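Local coordinates for cGAS/DncV-like nucleotidyltransferase in E. coli homolog (PDB 6E0O), which synthesises cyclic dinucleotide second messengers such as 3',3'-c-di-AMP from nucleoside triphosphates for a bacterial antiphage defence system, at residues Ala255-Val260 with Phe264-Asn269; Ser216-Cys221 with Gln276-Phe281. All coordinates share one frame; numbering follows the deposited sequence.

Interaction 1. Residues Ala255-Val260 with Phe264-Asn269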
# COMPACT_ATOMS: atom_id res chain seq x y z
N ALA A 255 -21.29 -5.35 4.95
CA ALA A 255 -21.21 -4.02 4.35
C ALA A 255 -20.48 -4.03 3.01
O ALA A 255 -19.57 -4.83 2.76
CB ALA A 255 -20.48 -3.06 5.29
N ASP A 256 -20.88 -3.12 2.14
CA ASP A 256 -20.26 -2.94 0.82
C ASP A 256 -19.22 -1.83 0.90
O ASP A 256 -19.51 -0.66 0.67
CB ASP A 256 -21.32 -2.63 -0.23
CG ASP A 256 -22.25 -3.79 -0.49
OD1 ASP A 256 -21.77 -4.94 -0.47
OD2 ASP A 256 -23.45 -3.54 -0.71
N TYR A 257 -18.00 -2.20 1.26
CA TYR A 257 -16.89 -1.28 1.33
C TYR A 257 -16.28 -1.08 -0.06
O TYR A 257 -16.21 -2.00 -0.87
CB TYR A 257 -15.82 -1.86 2.26
CG TYR A 257 -16.01 -1.60 3.74
CD1 TYR A 257 -17.24 -1.23 4.27
CD2 TYR A 257 -14.93 -1.69 4.60
CE1 TYR A 257 -17.38 -0.97 5.63
CE2 TYR A 257 -15.05 -1.43 5.94
CZ TYR A 257 -16.27 -1.07 6.45
OH TYR A 257 -16.34 -0.80 7.80
N THR A 258 -15.79 0.13 -0.30
CA THR A 258 -15.02 0.39 -1.51
C THR A 258 -13.52 0.29 -1.21
O THR A 258 -13.08 0.40 -0.07
CB THR A 258 -15.32 1.78 -2.10
OG1 THR A 258 -14.74 2.79 -1.26
CG2 THR A 258 -16.81 2.03 -2.22
N GLU A 259 -12.73 0.10 -2.27
CA GLU A 259 -11.31 0.39 -2.18
C GLU A 259 -11.14 1.88 -1.96
O GLU A 259 -12.06 2.67 -2.19
CB GLU A 259 -10.60 -0.09 -3.45
CG GLU A 259 -10.65 -1.62 -3.58
CD GLU A 259 -9.86 -2.19 -4.73
OE1 GLU A 259 -9.44 -1.43 -5.62
OE2 GLU A 259 -9.64 -3.42 -4.75
N VAL A 260 -9.96 2.28 -1.49
CA VAL A 260 -9.67 3.70 -1.31
C VAL A 260 -9.88 4.45 -2.62
O VAL A 260 -10.33 5.60 -2.62
CB VAL A 260 -8.25 3.92 -0.76
CG1 VAL A 260 -7.98 5.40 -0.61
CG2 VAL A 260 -8.07 3.21 0.58
N PHE A 264 -13.75 0.55 -7.31
CA PHE A 264 -14.06 -0.87 -7.25
C PHE A 264 -14.34 -1.24 -5.80
O PHE A 264 -13.94 -0.55 -4.87
CB PHE A 264 -12.93 -1.68 -7.87
CG PHE A 264 -12.75 -1.38 -9.32
CD1 PHE A 264 -13.58 -1.95 -10.26
CD2 PHE A 264 -11.80 -0.47 -9.74
CE1 PHE A 264 -13.45 -1.66 -11.60
CE2 PHE A 264 -11.66 -0.16 -11.08
CZ PHE A 264 -12.49 -0.76 -12.01
N TRP A 265 -15.08 -2.33 -5.64
CA TRP A 265 -15.47 -2.80 -4.33
C TRP A 265 -14.32 -3.52 -3.66
O TRP A 265 -13.57 -4.27 -4.29
CB TRP A 265 -16.63 -3.79 -4.45
CG TRP A 265 -17.92 -3.25 -4.97
CD1 TRP A 265 -18.56 -3.61 -6.12
CD2 TRP A 265 -18.75 -2.26 -4.35
NE1 TRP A 265 -19.73 -2.91 -6.25
CE2 TRP A 265 -19.87 -2.07 -5.18
CE3 TRP A 265 -18.65 -1.51 -3.17
CZ2 TRP A 265 -20.88 -1.16 -4.88
CZ3 TRP A 265 -19.66 -0.61 -2.87
CH2 TRP A 265 -20.76 -0.45 -3.72
N LEU A 266 -14.21 -3.34 -2.34
CA LEU A 266 -13.18 -4.04 -1.58
C LEU A 266 -13.42 -5.54 -1.60
O LEU A 266 -12.48 -6.33 -1.77
CB LEU A 266 -13.15 -3.52 -0.15
CG LEU A 266 -12.07 -4.11 0.74
CD1 LEU A 266 -10.68 -3.89 0.18
CD2 LEU A 266 -12.18 -3.53 2.15
N PHE A 267 -14.67 -5.96 -1.42
CA PHE A 267 -15.01 -7.38 -1.38
C PHE A 267 -15.55 -7.85 -2.72
O PHE A 267 -16.55 -8.54 -2.84
CB PHE A 267 -15.96 -7.64 -0.21
CG PHE A 267 -15.36 -7.22 1.11
CD1 PHE A 267 -14.26 -7.89 1.62
CD2 PHE A 267 -15.85 -6.13 1.80
CE1 PHE A 267 -13.68 -7.49 2.81
CE2 PHE A 267 -15.27 -5.72 2.99
CZ PHE A 267 -14.17 -6.41 3.49
N SER A 268 -14.83 -7.45 -3.77
CA SER A 268 -15.11 -7.86 -5.14
C SER A 268 -14.82 -9.35 -5.33
O SER A 268 -14.00 -9.94 -4.63
CB SER A 268 -14.21 -7.07 -6.08
OG SER A 268 -14.05 -7.71 -7.32
N ASN A 269 -15.51 -9.94 -6.31
CA ASN A 269 -15.24 -11.35 -6.61
C ASN A 269 -13.89 -11.55 -7.29
O ASN A 269 -13.50 -12.70 -7.54
CB ASN A 269 -16.39 -12.00 -7.39
CG ASN A 269 -16.78 -11.22 -8.61
OD1 ASN A 269 -15.98 -10.50 -9.20
ND2 ASN A 269 -18.04 -11.36 -9.02
O HOH W 1 -17.17 -4.52 -0.91
O HOH W 2 -10.03 -5.67 -3.08
O HOH W 3 -11.63 -4.64 -6.27
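With Trp265 CG beside its backbone N (chi1 -65°), the far end of the indole reaches Asp256 and Thr258, whereas Leu266, its CG opposite the backbone N (chi1 -177°), runs alongside Tyr257. Trp265 CZ3 is 3.7 Å from Asp256 CB, and Thr258 CG2 comes in obliquely. Tyr257 O lies near the plane of the indole, at its edge. That same oxygen accepts Leu266 N at 2.8 Å, 35° from the carbonyl plane, and also a water that in turn accepts a bond from Phe267 N. In the other direction Glu259 N donates to Phe264 O at 2.9 Å, within the carbonyl plane. These two bonds between flanking residues make a single antiparallel beta bridge, with Thr258 and Trp265 as its non-hydrogen-bonded pair, which pins together the connection between helices 236-252 and 275-289. The extended Glu259 chain carries its carboxylate to waters beside two carbonyls: one donates to both Glu259 OE2 and Trp265 O, a second lies within bonding distance of OE2 and Leu266 O, and OE1 bonds to Asn261. On the buried side Tyr257 CB packs 4.0 Å from both Leu266 CB and Phe267 CE2, and the Tyr257 hydroxyl bonds to Asp250 of helix 236-252.

Interaction 2. Residues Ser216-Cys221 with Gln276-Phe281; sequences SFFIEC and QDALGF
Phe218 reaches across from helix 216-224 to overlap Ala278 on helix 275-289, its CE2 3.8 Å from Ala278 CB. The methyl meets the ring obliquely, near CZ as well as CE2, while the backbone N of Ala278 lies in the ring plane at its edge. Phe218 CG stands opposite the backbone N (chi1 -166°), which throws the ring outward from its helix and lets it span much of the separation. The short helix segments are far apart, 11.6 Å between axes, and cross nearly at right angles (-83°), so they meet at a few side chains instead of along a continuous seam. Alanine suits the place because its small methyl lets the rim of the ring, at CE2 and CZ, come close to the backbone of helix 275-289. Asp277 adds just its CB, 4.3 Å from Phe218 CE2.

One turn along helix 275-289, the reach is reversed. Phe281, its CG also opposite the backbone N, extends toward helix 216-224 and meets Ile219, whose CD1 lies 3.9 Å from Phe281 CZ. The two side chains cross at about a right angle, and Ile219 CG1 also touches the ring, so the flexible aliphatic branch fits against the ring obliquely. Both side chains also touch Asn200 of helix 188-205, making this a three-helix junction in the helical part of the enzyme. On a different face of helix 216-224, Ser216 OG, in the conformer described here, bonds to Lys197 and to the bound linear dinucleotide, and both residues probably help to bind GTP.

Between the two segments the contact is apolar: aromatic and aliphatic carbons meet without a polar bond across the junction, so its stability probably comes from burying hydrocarbon and from the close fit of shapes.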
# COMPACT_ATOMS: atom_id res chain seq x y z
N SER A 216 -1.36 -4.33 4.27
CA SER A 216 -1.45 -2.89 4.46
C SER A 216 -2.57 -2.30 3.61
O SER A 216 -3.34 -1.46 4.08
CB SER A 216 -0.13 -2.21 4.11
OG SER A 216 -0.28 -0.80 4.08
N PHE A 217 -2.66 -2.73 2.35
CA PHE A 217 -3.72 -2.24 1.47
C PHE A 217 -5.09 -2.51 2.08
O PHE A 217 -5.97 -1.65 2.06
CB PHE A 217 -3.59 -2.92 0.11
CG PHE A 217 -4.67 -2.53 -0.86
CD1 PHE A 217 -4.59 -1.35 -1.57
CD2 PHE A 217 -5.76 -3.36 -1.07
CE1 PHE A 217 -5.57 -0.99 -2.46
CE2 PHE A 217 -6.75 -3.00 -1.96
CZ PHE A 217 -6.65 -1.81 -2.65
N PHE A 218 -5.29 -3.73 2.59
CA PHE A 218 -6.58 -4.10 3.16
C PHE A 218 -6.90 -3.21 4.35
O PHE A 218 -8.02 -2.70 4.47
CB PHE A 218 -6.51 -5.57 3.53
CG PHE A 218 -7.83 -6.22 3.83
CD1 PHE A 218 -8.84 -6.27 2.89
CD2 PHE A 218 -8.03 -6.86 5.04
CE1 PHE A 218 -10.03 -6.91 3.16
CE2 PHE A 218 -9.21 -7.49 5.31
CZ PHE A 218 -10.20 -7.54 4.36
N ILE A 219 -5.93 -3.01 5.24
CA ILE A 219 -6.15 -2.13 6.40
C ILE A 219 -6.53 -0.73 5.94
O ILE A 219 -7.48 -0.12 6.44
CB ILE A 219 -4.90 -2.12 7.31
CG1 ILE A 219 -4.69 -3.50 7.93
CG2 ILE A 219 -5.02 -1.03 8.38
CD1 ILE A 219 -3.40 -3.63 8.73
N GLU A 220 -5.79 -0.20 4.96
CA GLU A 220 -6.07 1.15 4.47
C GLU A 220 -7.50 1.25 3.95
O GLU A 220 -8.19 2.24 4.22
CB GLU A 220 -5.09 1.53 3.37
CG GLU A 220 -3.70 1.82 3.91
CD GLU A 220 -2.70 2.16 2.85
OE1 GLU A 220 -2.96 3.04 2.00
OE2 GLU A 220 -1.63 1.53 2.87
N CYS A 221 -7.96 0.23 3.21
CA CYS A 221 -9.31 0.27 2.68
C CYS A 221 -10.35 0.14 3.78
O CYS A 221 -11.39 0.82 3.74
CB CYS A 221 -9.50 -0.85 1.65
SG CYS A 221 -8.57 -0.66 0.10
N GLN A 276 -14.79 -11.85 6.65
CA GLN A 276 -14.40 -12.64 7.82
C GLN A 276 -12.96 -12.36 8.21
O GLN A 276 -12.64 -12.29 9.41
CB GLN A 276 -14.63 -14.12 7.53
CG GLN A 276 -14.20 -15.02 8.66
CD GLN A 276 -14.94 -14.75 9.95
OE1 GLN A 276 -16.15 -14.52 9.98
NE2 GLN A 276 -14.20 -14.80 11.06
N ASP A 277 -12.07 -12.20 7.23
CA ASP A 277 -10.69 -11.82 7.54
C ASP A 277 -10.66 -10.52 8.33
O ASP A 277 -9.93 -10.39 9.32
CB ASP A 277 -9.88 -11.64 6.25
CG ASP A 277 -9.68 -12.91 5.48
OD1 ASP A 277 -9.68 -14.00 6.10
OD2 ASP A 277 -9.53 -12.83 4.23
N ALA A 278 -11.42 -9.53 7.87
CA ALA A 278 -11.45 -8.23 8.54
C ALA A 278 -12.08 -8.34 9.93
O ALA A 278 -11.60 -7.71 10.87
CB ALA A 278 -12.23 -7.25 7.68
N LEU A 279 -13.16 -9.11 10.06
CA LEU A 279 -13.80 -9.29 11.35
C LEU A 279 -12.84 -9.92 12.35
O LEU A 279 -12.71 -9.45 13.49
CB LEU A 279 -15.03 -10.17 11.19
CG LEU A 279 -15.80 -10.52 12.46
CD1 LEU A 279 -16.37 -9.27 13.09
CD2 LEU A 279 -16.89 -11.51 12.11
N GLY A 280 -12.16 -10.99 11.94
CA GLY A 280 -11.22 -11.63 12.84
C GLY A 280 -10.07 -10.72 13.21
O GLY A 280 -9.64 -10.69 14.36
N PHE A 281 -9.56 -9.96 12.24
CA PHE A 281 -8.49 -9.01 12.53
C PHE A 281 -8.96 -7.95 13.53
O PHE A 281 -8.24 -7.62 14.47
CB PHE A 281 -7.98 -8.39 11.23
CG PHE A 281 -6.89 -7.37 11.44
CD1 PHE A 281 -5.67 -7.74 11.96
CD2 PHE A 281 -7.11 -6.05 11.11
CE1 PHE A 281 -4.67 -6.80 12.17
CE2 PHE A 281 -6.12 -5.11 11.33
CZ PHE A 281 -4.90 -5.48 11.85

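After the sheet-bearing part and helix 188-205, the chain reaches helix 216-224, passes through helix 236-252 and then comes to the loop of interaction 1. That contact closes a short turn of three intervening residues, and the chain then runs into helix 275-289, where interaction 2 closes a much wider loop of 54 residues. Interaction 1 is therefore nested inside interaction 2. Their centres are about 12 Å apart and they touch directly: Leu266 CD1 packs 3.6 Å from Cys221 CB, and Phe267 CE1 lies 3.7 Å from Phe218 CE1. The Phe218 ring thus serves both the bridged loop and helix 275-289, while Cys221 meets the loop and Ile219 meets Phe281.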